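Local coordinates for protein lipolytic enzyme (Clostridium thermocellum, PDB 2VPT) that is the catalytic domain of a cellulosomal family 3 carbohydrate esterase, which removes acetyl groups from acetylated xylan, at residues 73-78 and 111-116; 67-72 and 101-106; 164-167 and 171-174; 25-30 and 88-93. All coordinates share one frame; numbering follows the deposited sequence. Where two conformers were deposited one is given.

Contact 1 of 4, residues 73-78 and 111-116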
loop_
_atom_site.group_PDB
_atom_site.type_symbol
_atom_site.label_atom_id
_atom_site.label_comp_id
_atom_site.label_asym_id
_atom_site.label_seq_id
_atom_site.Cartn_x
_atom_site.Cartn_y
_atom_site.Cartn_z
ATOM N N SER A 73 7.172 -14.112 12.585
ATOM C CA SER A 73 6.167 -15.147 12.454
ATOM C C SER A 73 5.968 -15.620 11.006
ATOM O O SER A 73 5.510 -16.742 10.772
ATOM C CB SER A 73 4.865 -14.631 13.056
ATOM O OG SER A 73 3.956 -15.670 13.324
ATOM N N ASN A 74 6.327 -14.781 10.028
ATOM C CA ASN A 74 6.067 -15.078 8.622
ATOM C C ASN A 74 7.289 -15.080 7.706
ATOM O O ASN A 74 7.211 -15.619 6.606
ATOM C CB ASN A 74 5.037 -14.086 8.090
ATOM C CG ASN A 74 3.759 -14.159 8.850
ATOM O OD1 ASN A 74 3.034 -15.159 8.765
ATOM N ND2 ASN A 74 3.491 -13.149 9.662
ATOM N N ILE A 75 8.410 -14.518 8.141
ATOM C CA ILE A 75 9.521 -14.277 7.218
ATOM C C ILE A 75 10.143 -15.570 6.660
ATOM O O ILE A 75 10.678 -15.575 5.554
ATOM C CB ILE A 75 10.581 -13.390 7.875
ATOM C CG1 ILE A 75 11.525 -12.791 6.817
ATOM C CG2 ILE A 75 11.306 -14.142 8.980
ATOM C CD1 ILE A 75 12.373 -11.643 7.344
ATOM N N ASN A 76 10.049 -16.689 7.382
ATOM C CA ASN A 76 10.595 -17.940 6.851
ATOM C C ASN A 76 9.903 -18.292 5.554
ATOM O O ASN A 76 10.537 -18.732 4.598
ATOM C CB ASN A 76 10.423 -19.104 7.824
ATOM C CG ASN A 76 11.240 -18.948 9.070
ATOM O OD1 ASN A 76 11.949 -17.959 9.260
ATOM N ND2 ASN A 76 11.140 -19.947 9.952
ATOM N N ASN A 77 8.592 -18.081 5.518
ATOM C CA ASN A 77 7.825 -18.337 4.302
ATOM C C ASN A 77 8.183 -17.383 3.169
ATOM O O ASN A 77 8.320 -17.796 2.010
ATOM C CB ASN A 77 6.326 -18.283 4.587
ATOM C CG ASN A 77 5.889 -19.329 5.597
ATOM O OD1 ASN A 77 6.407 -20.442 5.621
ATOM N ND2 ASN A 77 4.922 -18.975 6.424
ATOM N N TRP A 78 8.337 -16.105 3.502
ATOM C CA TRP A 78 8.698 -15.109 2.499
ATOM C C TRP A 78 10.067 -15.428 1.895
ATOM O O TRP A 78 10.258 -15.352 0.686
ATOM C CB TRP A 78 8.728 -13.716 3.121
ATOM C CG TRP A 78 7.441 -13.278 3.738
ATOM C CD1 TRP A 78 6.193 -13.789 3.518
ATOM C CD2 TRP A 78 7.273 -12.207 4.654
ATOM N NE1 TRP A 78 5.272 -13.120 4.270
ATOM C CE2 TRP A 78 5.904 -12.122 4.957
ATOM C CE3 TRP A 78 8.149 -11.291 5.229
ATOM C CZ2 TRP A 78 5.392 -11.175 5.838
ATOM C CZ3 TRP A 78 7.634 -10.352 6.107
ATOM C CH2 TRP A 78 6.276 -10.304 6.398
ATOM N N ILE A 111 17.427 -11.407 13.224
ATOM C CA ILE A 111 18.631 -11.499 12.393
ATOM C C ILE A 111 19.123 -12.944 12.356
ATOM O O ILE A 111 19.382 -13.498 11.297
ATOM C CB ILE A 111 19.744 -10.545 12.897
ATOM C CG1 ILE A 111 19.326 -9.076 12.671
ATOM C CG2 ILE A 111 21.095 -10.853 12.218
ATOM C CD1 ILE A 111 20.133 -8.082 13.477
ATOM N N ASP A 112 19.223 -13.564 13.529
ATOM C CA ASP A 112 19.663 -14.960 13.604
ATOM C C ASP A 112 18.741 -15.875 12.811
ATOM O O ASP A 112 19.193 -16.763 12.098
ATOM C CB ASP A 112 19.705 -15.458 15.052
ATOM C CG ASP A 112 20.800 -14.799 15.887
ATOM O OD1 ASP A 112 21.648 -14.072 15.332
ATOM O OD2 ASP A 112 20.797 -15.020 17.121
ATOM N N GLN A 113 17.440 -15.638 12.938
ATOM C CA GLN A 113 16.439 -16.436 12.242
ATOM C C GLN A 113 16.585 -16.371 10.724
ATOM O O GLN A 113 16.497 -17.375 10.034
ATOM C CB GLN A 113 15.042 -15.968 12.644
ATOM C CG GLN A 113 13.913 -16.744 11.986
ATOM C CD GLN A 113 12.540 -16.187 12.357
ATOM O OE1 GLN A 113 12.403 -15.450 13.319
ATOM N NE2 GLN A 113 11.529 -16.539 11.587
ATOM N N ILE A 114 16.809 -15.168 10.208
ATOM C CA ILE A 114 17.008 -14.984 8.774
ATOM C C ILE A 114 18.171 -15.839 8.257
ATOM O O ILE A 114 18.030 -16.523 7.252
ATOM C CB ILE A 114 17.202 -13.479 8.432
ATOM C CG1 ILE A 114 15.875 -12.726 8.630
ATOM C CG2 ILE A 114 17.747 -13.299 7.002
ATOM C CD1 ILE A 114 15.990 -11.230 8.726
ATOM N N PHE A 115 19.310 -15.798 8.938
ATOM C CA PHE A 115 20.468 -16.604 8.510
ATOM C C PHE A 115 20.268 -18.107 8.705
ATOM O O PHE A 115 20.859 -18.909 7.984
ATOM C CB PHE A 115 21.729 -16.152 9.240
ATOM C CG PHE A 115 22.261 -14.818 8.787
ATOM C CD1 PHE A 115 22.759 -14.652 7.500
ATOM C CD2 PHE A 115 22.299 -13.740 9.648
ATOM C CE1 PHE A 115 23.256 -13.434 7.096
ATOM C CE2 PHE A 115 22.800 -12.528 9.246
ATOM C CZ PHE A 115 23.281 -12.377 7.963
ATOM N N THR A 116 19.442 -18.491 9.670
ATOM C CA THR A 116 19.115 -19.905 9.874
ATOM C C THR A 116 18.383 -20.455 8.651
ATOM O O THR A 116 18.702 -21.532 8.160
ATOM C CB THR A 116 18.294 -20.117 11.167
ATOM O OG1 THR A 116 19.054 -19.666 12.295
ATOM C CG2 THR A 116 17.925 -21.586 11.356
#

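Contact 2 of 4, residues 67-72 and 101-106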
loop_
_atom_site.group_PDB
_atom_site.type_symbol
_atom_site.label_atom_id
_atom_site.label_comp_id
_atom_site.label_asym_id
_atom_site.label_seq_id
_atom_site.Cartn_x
_atom_site.Cartn_y
_atom_site.Cartn_z
ATOM N N THR A 67 5.198 -5.274 13.723
ATOM C CA THR A 67 6.277 -5.326 14.691
ATOM C C THR A 67 7.236 -6.460 14.350
ATOM O O THR A 67 6.947 -7.314 13.501
ATOM C CB THR A 67 5.691 -5.604 16.080
ATOM O OG1 THR A 67 5.000 -6.856 16.016
ATOM C CG2 THR A 67 4.725 -4.478 16.502
ATOM N N ILE A 68 8.375 -6.475 15.035
ATOM C CA ILE A 68 9.354 -7.533 14.892
ATOM C C ILE A 68 8.769 -8.952 14.991
ATOM O O ILE A 68 9.024 -9.770 14.115
ATOM C CB ILE A 68 10.530 -7.321 15.892
ATOM C CG1 ILE A 68 11.409 -6.164 15.404
ATOM C CG2 ILE A 68 11.351 -8.578 16.043
ATOM C CD1 ILE A 68 12.319 -5.570 16.446
ATOM N N PRO A 69 8.008 -9.264 16.058
ATOM C CA PRO A 69 7.498 -10.636 16.135
ATOM C C PRO A 69 6.516 -11.008 15.024
ATOM O O PRO A 69 6.442 -12.176 14.623
ATOM C CB PRO A 69 6.850 -10.699 17.531
ATOM C CG PRO A 69 6.636 -9.322 17.959
ATOM C CD PRO A 69 7.696 -8.489 17.274
ATOM N N GLN A 70 5.796 -10.027 14.490
ATOM C CA GLN A 70 4.903 -10.307 13.376
ATOM C C GLN A 70 5.690 -10.631 12.103
ATOM O O GLN A 70 5.351 -11.546 11.371
ATOM C CB GLN A 70 3.963 -9.140 13.148
ATOM C CG GLN A 70 3.018 -8.887 14.282
ATOM C CD GLN A 70 2.164 -7.719 13.927
ATOM O OE1 GLN A 70 2.592 -6.585 14.017
ATOM N NE2 GLN A 70 0.970 -7.992 13.409
ATOM N N ILE A 71 6.746 -9.868 11.851
ATOM C CA ILE A 71 7.670 -10.199 10.783
ATOM C C ILE A 71 8.257 -11.599 11.012
ATOM O O ILE A 71 8.255 -12.430 10.106
ATOM C CB ILE A 71 8.810 -9.166 10.668
ATOM C CG1 ILE A 71 8.251 -7.789 10.282
ATOM C CG2 ILE A 71 9.866 -9.630 9.676
ATOM C CD1 ILE A 71 7.711 -7.641 8.829
ATOM N N ALA A 72 8.743 -11.867 12.226
ATOM C CA ALA A 72 9.397 -13.146 12.520
ATOM C C ALA A 72 8.451 -14.336 12.303
ATOM O O ALA A 72 8.880 -15.433 11.894
ATOM C CB ALA A 72 9.923 -13.157 13.974
ATOM N N ASN A 101 7.919 -1.496 23.868
ATOM C CA ASN A 101 8.977 -2.543 23.970
ATOM C C ASN A 101 9.993 -1.812 23.062
ATOM O O ASN A 101 9.886 -1.907 21.845
ATOM C CB ASN A 101 8.350 -3.835 23.467
ATOM C CG ASN A 101 9.246 -5.001 23.602
ATOM O OD1 ASN A 101 10.076 -5.058 24.501
ATOM N ND2 ASN A 101 9.096 -5.960 22.712
ATOM N N LEU A 102 11.116 -1.261 23.516
ATOM C CA LEU A 102 12.506 -1.532 23.045
ATOM C C LEU A 102 13.018 -2.935 22.723
ATOM O O LEU A 102 13.723 -3.530 23.507
ATOM C CB LEU A 102 13.500 -0.762 23.943
ATOM C CG LEU A 102 14.649 0.000 23.260
ATOM C CD1 LEU A 102 15.486 -0.890 22.383
ATOM C CD2 LEU A 102 14.095 1.197 22.495
ATOM N N ASN A 103 12.734 -3.422 21.503
ATOM C CA ASN A 103 12.901 -4.827 21.220
ATOM C C ASN A 103 14.254 -5.200 20.641
ATOM O O ASN A 103 14.358 -5.779 19.555
ATOM C CB ASN A 103 11.752 -5.328 20.343
ATOM C CG ASN A 103 11.524 -6.816 20.464
ATOM O OD1 ASN A 103 12.222 -7.515 21.214
ATOM N ND2 ASN A 103 10.529 -7.328 19.729
ATOM N N ALA A 104 15.291 -4.897 21.408
ATOM C CA ALA A 104 16.636 -5.289 21.075
ATOM C C ALA A 104 16.756 -6.798 20.924
ATOM O O ALA A 104 17.330 -7.289 19.957
ATOM C CB ALA A 104 17.593 -4.770 22.135
ATOM N N THR A 105 16.212 -7.554 21.879
ATOM C CA THR A 105 16.304 -9.000 21.801
ATOM C C THR A 105 15.556 -9.574 20.590
ATOM O O THR A 105 16.039 -10.498 19.923
ATOM C CB THR A 105 15.798 -9.676 23.109
ATOM O OG1 THR A 105 16.657 -9.303 24.191
ATOM C CG2 THR A 105 15.803 -11.170 22.963
ATOM N N GLY A 106 14.387 -9.016 20.301
ATOM C CA GLY A 106 13.615 -9.439 19.143
ATOM C C GLY A 106 14.360 -9.208 17.837
ATOM O O GLY A 106 14.370 -10.083 16.976
#

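Contact 3 of 4, residues 164-167 and 171-174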
loop_
_atom_site.group_PDB
_atom_site.type_symbol
_atom_site.label_atom_id
_atom_site.label_comp_id
_atom_site.label_asym_id
_atom_site.label_seq_id
_atom_site.Cartn_x
_atom_site.Cartn_y
_atom_site.Cartn_z
ATOM N N ILE A 164 20.560 10.930 8.232
ATOM C CA ILE A 164 19.781 11.875 7.445
ATOM C C ILE A 164 19.924 13.298 7.983
ATOM O O ILE A 164 19.879 13.522 9.193
ATOM C CB ILE A 164 18.274 11.444 7.379
ATOM C CG1 ILE A 164 17.487 12.337 6.416
ATOM C CG2 ILE A 164 17.651 11.439 8.785
ATOM C CD1 ILE A 164 16.109 11.773 6.064
ATOM N N GLN A 165 20.131 14.238 7.061
ATOM C CA GLN A 165 20.084 15.664 7.364
ATOM C C GLN A 165 18.618 16.037 7.509
ATOM O O GLN A 165 17.974 16.471 6.557
ATOM C CB GLN A 165 20.758 16.465 6.231
ATOM C CG GLN A 165 20.591 17.996 6.289
ATOM C CD GLN A 165 19.466 18.549 5.390
ATOM O OE1 GLN A 165 18.767 19.492 5.770
ATOM N NE2 GLN A 165 19.304 17.973 4.199
ATOM N N PHE A 166 18.086 15.843 8.704
ATOM C CA PHE A 166 16.647 15.866 8.910
ATOM C C PHE A 166 16.084 17.273 9.032
ATOM O O PHE A 166 16.560 18.073 9.830
ATOM C CB PHE A 166 16.282 15.048 10.152
ATOM C CG PHE A 166 14.805 14.906 10.363
ATOM C CD1 PHE A 166 14.049 14.112 9.516
ATOM C CD2 PHE A 166 14.169 15.573 11.405
ATOM C CE1 PHE A 166 12.678 13.983 9.701
ATOM C CE2 PHE A 166 12.799 15.453 11.597
ATOM C CZ PHE A 166 12.053 14.653 10.744
ATOM N N ASP A 167 15.068 17.555 8.234
ATOM C CA ASP A 167 14.365 18.818 8.277
ATOM C C ASP A 167 12.876 18.506 8.278
ATOM O O ASP A 167 12.320 18.091 7.268
ATOM C CB ASP A 167 14.754 19.662 7.068
ATOM C CG ASP A 167 14.152 21.051 7.098
ATOM O OD1 ASP A 167 13.232 21.316 7.901
ATOM O OD2 ASP A 167 14.615 21.887 6.304
ATOM N N ASP A 171 10.865 16.986 5.146
ATOM C CA ASP A 171 11.038 15.532 5.111
ATOM C C ASP A 171 9.876 14.733 5.676
ATOM O O ASP A 171 9.865 13.512 5.548
ATOM C CB ASP A 171 12.304 15.161 5.882
ATOM C CG ASP A 171 13.553 15.786 5.282
ATOM O OD1 ASP A 171 13.492 16.251 4.126
ATOM O OD2 ASP A 171 14.606 15.783 5.953
ATOM N N ILE A 172 8.926 15.404 6.316
ATOM C CA ILE A 172 7.759 14.753 6.907
ATOM C C ILE A 172 6.501 15.075 6.114
ATOM O O ILE A 172 6.272 16.214 5.714
ATOM C CB ILE A 172 7.593 15.148 8.387
ATOM C CG1 ILE A 172 8.786 14.635 9.206
ATOM C CG2 ILE A 172 6.274 14.608 8.966
ATOM C CD1 ILE A 172 9.048 13.109 9.109
ATOM N N SER A 173 5.691 14.048 5.882
ATOM C CA SER A 173 4.488 14.168 5.083
ATOM C C SER A 173 3.366 14.891 5.824
ATOM O O SER A 173 3.482 15.229 6.998
ATOM C CB SER A 173 3.997 12.771 4.690
ATOM O OG SER A 173 3.324 12.159 5.773
ATOM N N TRP A 174 2.276 15.109 5.105
ATOM C CA TRP A 174 1.054 15.686 5.658
ATOM C C TRP A 174 0.504 14.970 6.903
ATOM O O TRP A 174 -0.221 15.581 7.689
ATOM C CB TRP A 174 -0.029 15.710 4.571
ATOM C CG TRP A 174 -0.301 14.352 4.017
ATOM C CD1 TRP A 174 0.349 13.734 2.981
ATOM C CD2 TRP A 174 -1.275 13.420 4.488
ATOM N NE1 TRP A 174 -0.162 12.474 2.785
ATOM C CE2 TRP A 174 -1.163 12.258 3.694
ATOM C CE3 TRP A 174 -2.230 13.454 5.508
ATOM C CZ2 TRP A 174 -1.972 11.145 3.885
ATOM C CZ3 TRP A 174 -3.036 12.348 5.691
ATOM C CH2 TRP A 174 -2.901 11.210 4.885
#

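Contact 4 of 4, residues 25-30 and 88-93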
loop_
_atom_site.group_PDB
_atom_site.type_symbol
_atom_site.label_atom_id
_atom_site.label_comp_id
_atom_site.label_asym_id
_atom_site.label_seq_id
_atom_site.Cartn_x
_atom_site.Cartn_y
_atom_site.Cartn_z
ATOM N N GLY A 25 5.572 4.136 -2.566
ATOM C CA GLY A 25 6.847 3.688 -3.111
ATOM C C GLY A 25 7.996 3.719 -2.116
ATOM O O GLY A 25 9.047 3.120 -2.391
ATOM N N SER A 26 7.821 4.378 -0.965
ATOM C CA SER A 26 8.853 4.394 0.047
ATOM C C SER A 26 10.180 4.863 -0.554
ATOM O O SER A 26 10.194 5.732 -1.441
ATOM C CB SER A 26 8.920 2.978 0.677
ATOM O OG SER A 26 9.959 2.812 1.621
ATOM N N TYR A 27 11.281 4.329 -0.048
ATOM C CA TYR A 27 12.594 4.602 -0.599
ATOM C C TYR A 27 12.853 3.790 -1.863
ATOM O O TYR A 27 13.891 3.953 -2.499
ATOM C CB TYR A 27 13.681 4.304 0.451
ATOM C CG TYR A 27 13.798 2.843 0.844
ATOM C CD1 TYR A 27 14.597 1.978 0.119
ATOM C CD2 TYR A 27 13.099 2.327 1.938
ATOM C CE1 TYR A 27 14.703 0.643 0.440
ATOM C CE2 TYR A 27 13.190 0.976 2.269
ATOM C CZ TYR A 27 13.995 0.136 1.515
ATOM O OH TYR A 27 14.142 -1.199 1.808
ATOM N N ARG A 28 11.951 2.865 -2.180
ATOM C CA ARG A 28 12.167 1.928 -3.288
ATOM C C ARG A 28 12.192 2.641 -4.640
ATOM O O ARG A 28 12.977 2.280 -5.515
ATOM C CB ARG A 28 11.123 0.807 -3.253
ATOM C CG ARG A 28 11.313 -0.109 -2.029
ATOM C CD ARG A 28 10.164 -1.050 -1.790
ATOM N NE ARG A 28 8.967 -0.403 -1.266
ATOM C CZ ARG A 28 7.850 -0.136 -1.949
ATOM N NH1 ARG A 28 7.720 -0.383 -3.250
ATOM N NH2 ARG A 28 6.855 0.441 -1.315
ATOM N N THR A 29 11.373 3.669 -4.797
ATOM C CA THR A 29 11.307 4.407 -6.087
ATOM C C THR A 29 12.677 4.986 -6.436
ATOM O O THR A 29 13.244 4.714 -7.495
ATOM C CB THR A 29 10.275 5.525 -6.002
ATOM O OG1 THR A 29 9.029 4.959 -5.578
ATOM C CG2 THR A 29 10.096 6.216 -7.352
ATOM N N GLU A 30 13.230 5.778 -5.531
ATOM C CA GLU A 30 14.517 6.427 -5.806
ATOM C C GLU A 30 15.669 5.429 -5.760
ATOM O O GLU A 30 16.610 5.517 -6.546
ATOM C CB GLU A 30 14.730 7.592 -4.851
ATOM C CG GLU A 30 16.032 8.370 -5.012
ATOM C CD GLU A 30 16.135 9.102 -6.331
ATOM O OE1 GLU A 30 15.093 9.381 -6.967
ATOM O OE2 GLU A 30 17.284 9.420 -6.725
ATOM N N PHE A 88 16.802 -6.185 2.838
ATOM C CA PHE A 88 16.883 -4.861 3.416
ATOM C C PHE A 88 15.875 -4.835 4.555
ATOM O O PHE A 88 14.670 -4.708 4.313
ATOM C CB PHE A 88 16.494 -3.770 2.409
ATOM C CG PHE A 88 17.487 -3.494 1.307
ATOM C CD1 PHE A 88 18.795 -3.942 1.327
ATOM C CD2 PHE A 88 17.077 -2.709 0.237
ATOM C CE1 PHE A 88 19.672 -3.609 0.285
ATOM C CE2 PHE A 88 17.951 -2.384 -0.801
ATOM C CZ PHE A 88 19.240 -2.829 -0.759
ATOM N N LEU A 89 16.347 -4.956 5.792
ATOM C CA LEU A 89 15.459 -5.053 6.953
ATOM C C LEU A 89 15.391 -3.712 7.683
ATOM O O LEU A 89 16.408 -3.141 8.063
ATOM C CB LEU A 89 15.967 -6.161 7.887
ATOM C CG LEU A 89 15.132 -6.412 9.140
ATOM C CD1 LEU A 89 13.747 -6.923 8.773
ATOM C CD2 LEU A 89 15.826 -7.382 10.069
ATOM N N TRP A 90 14.184 -3.222 7.898
ATOM C CA TRP A 90 13.965 -1.949 8.561
ATOM C C TRP A 90 12.736 -2.118 9.436
ATOM O O TRP A 90 11.595 -2.024 8.963
ATOM C CB TRP A 90 13.802 -0.829 7.517
ATOM C CG TRP A 90 13.717 0.543 8.093
ATOM C CD1 TRP A 90 13.955 0.913 9.386
ATOM C CD2 TRP A 90 13.370 1.744 7.398
ATOM N NE1 TRP A 90 13.757 2.256 9.538
ATOM C CE2 TRP A 90 13.419 2.798 8.324
ATOM C CE3 TRP A 90 13.031 2.033 6.076
ATOM C CZ2 TRP A 90 13.134 4.105 7.971
ATOM C CZ3 TRP A 90 12.759 3.341 5.735
ATOM C CH2 TRP A 90 12.811 4.354 6.671
ATOM N N ILE A 91 12.967 -2.384 10.727
ATOM C CA ILE A 91 11.882 -2.843 11.593
ATOM C C ILE A 91 12.155 -2.528 13.057
ATOM O O ILE A 91 13.307 -2.357 13.470
ATOM C CB ILE A 91 11.687 -4.362 11.379
ATOM C CG1 ILE A 91 10.303 -4.859 11.813
ATOM C CG2 ILE A 91 12.805 -5.156 12.019
ATOM C CD1 ILE A 91 9.146 -4.346 10.970
ATOM N N GLY A 92 11.074 -2.410 13.828
ATOM C CA GLY A 92 11.143 -2.286 15.292
ATOM C C GLY A 92 10.581 -1.007 15.846
ATOM O O GLY A 92 10.363 -0.896 17.052
ATOM N N GLY A 93 10.307 -0.033 14.992
ATOM C CA GLY A 93 9.715 1.201 15.439
ATOM C C GLY A 93 8.353 0.970 16.067
ATOM O O GLY A 93 7.994 1.634 17.039
HETATM O O HOH W 1 13.242 -2.104 4.172
#

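Contact 1 of 4, residues 73-78 and 111-116
Gln113 lies across the side of Ile75 and Asn76, its carboxamide reaching over the gap between two neighbouring helices. The side chain is fully extended, with CG trans to the backbone N (chi1 -179°), and this carries NE2 to Asn76 OD1 at 2.8 Å. The N-H points almost straight at the oxygen, which lies close to the plane of the glutamine amide. Seen from the acceptor the fit is different: NE2 stands well above the plane of the asparagine carbonyl, and the two amide planes are nearly perpendicular, 89° apart. A second bond from NE2, to the backbone O of Ala72 one turn earlier, gives the same nitrogen two acceptors on the partner helix and should fix the rotation of the amide. Behind this polar link NE2 also rests on Ile75 CG2 at 3.5 Å. Deeper in, the apolar layer begins: Ile75 CD1 meets Ile114 CG1 at 3.9 Å, the two side chains crossing roughly at right angles. Ile75 continues onto Leu110 and Val11, and Ile114 onto Leu123. The segment axes approach to 10.0 Å and cross at -25°, running in the same general direction. Such near-parallel helices, apolar toward the sheet and amide-linked toward solvent, are typical of one helical layer of the three-layer α/β/α fold of SGNH hydrolases.

Contact 2 of 4, residues 67-72 and 101-106
Ile68 crosses Asn103 at a slant where two helices begin, its CB meeting the amide nitrogen from well off the amide plane. Ile68 turns a different atom to each neighbour. Its CB lies 3.8 Å from Asn103 ND2. Ile68 CD1 reaches on to the backbone O of Asn103 at 3.7 Å. The third atom, CG2, set trans to the backbone N, drops toward the backbone of Gly106, with Gly106 O at 3.5 Å. Because Gly106 has no side chain, this methyl can settle directly against the main chain of the first helical turn. Pro69 adds its ring from the next position, CD lying 3.9 Å from Asn103 ND2.

The amide of Asn103 is held from both ends. OD1 caps helix 104-117 by accepting from Gly106 N at 2.8 Å, a bent bond (134°) in which the donor stands well above the carbonyl plane. ND2 gives a hydrogen bond to Asp95 OD1, while Asp95 OD2 accepts from the backbone N of Ile68. On the other helix, Thr67 occupies the N-cap position, and its N donates to Gln70 OE1 at 2.9 Å.

The direct contact is therefore one of van der Waals packing between a hydrocarbon surface and an amide whose polar atoms are already engaged. The polar coupling of the two helix starts passes through Asp95, whose negative charge, if present, would be expected to interact favourably with both helix N termini.

Contact 3 of 4, residues 164-167 and 171-174
Asp167 and Asp171 join across the short turn of helix that starts after Asp167, in the connection between strand 156-159 and helix 181-203. Asp167 is the N-cap: its OD1 accepts from Asn169 N. The two aspartates also bind each other reciprocally. Asp171 N donates to the backbone O of Asp167 at 2.8 Å. In return, Asp171 CG stands trans to the carbonyl carbon (chi1 -61°), which swings OD2 back to Asp167 N at 2.9 Å, a fairly straight bond that meets the oxygen from above the carboxylate plane. The same OD2 forms a salt bridge with Lys186 of helix 181-203, a pairing that would offset the charge of this buried carboxylate.

Farther on, Ser173 OG is hydrogen-bonded to Asp175 N and His178 O, residues that with Ser14 have the geometry of the catalytic triad of an SGNH hydrolase and probably serve as one.

Beside the aspartate pair, the Phe166 and Asp171 side chains run alongside each other, pointing opposite ways, with ring and carboxylate planes 59° apart. Phe166 CZ touches Ile172 CG1 at 3.6 Å, while Ile172 CD1 sits at the ring edge, in the ring plane.

Contact 4 of 4, residues 25-30 and 88-93
Tyr27, at the approach to helix 28-37, projects toward strand 86-90, and its ring passes between Phe88 and Trp90. At CB the side chain takes the less common rotamer, with CG between the backbone N and the carbonyl carbon (chi1 66°), which sends the ring toward the strand. Along one side of the ring, CD2 lies 3.9 Å from Trp90 CZ3 and CE2 lies 4.0 Å from Trp90 CE3. Tyr27 CD2 comes near the plane of the indole, so Trp90 offers its six-membered edge here and not a face. On the other side, CE1 meets Phe88 CD2 at 4.1 Å, rim to rim, with CD2 near the plane of the tyrosine ring.

Strand 86-90 is an inner strand of the parallel sheet, flanked by strands 5-12 and 122-126. Phe88 and Trp90 point to the face where helices 28-37 and 181-203 pack, whereas Leu89 between them points to the opposite face and touches helix 104-117. Trp191 of helix 181-203 stacks with both Tyr27 and Phe88, extending the aromatic cluster.

At the tip, Tyr27 OH packs against Phe88 CB at 3.5 Å, at the edge of the phenylalanine ring. The hydroxyl is also hydrogen-bonded, at 2.7 Å, to a water lying in the plane of the tyrosine ring. That water donates to the backbone O of Phe88 at 3.0 Å, bridging the buried phenol to the strand.

Following the chain from the N terminus, contact 4 opens first, at the approach to helix 28-37, and closes the long excursion that ends at strand 86-90. Before it closes, helix 68-82 supplies the first segments of contacts 2 and 1; their partners, at the start and the later turns of helix 104-117, come after the strand. Contacts 1, 2 and 4 therefore all cross one another. Contacts 1 and 2 join the same two helices, and both touch segment 88-93: Ile114 packs on Leu89, and Ile68 and Ile71 on Ile91. Contact 3 follows in series, closing the turn of helix 168-171 between strand 156-159 and helix 181-203, its centre about 31 Å from that of contact 1.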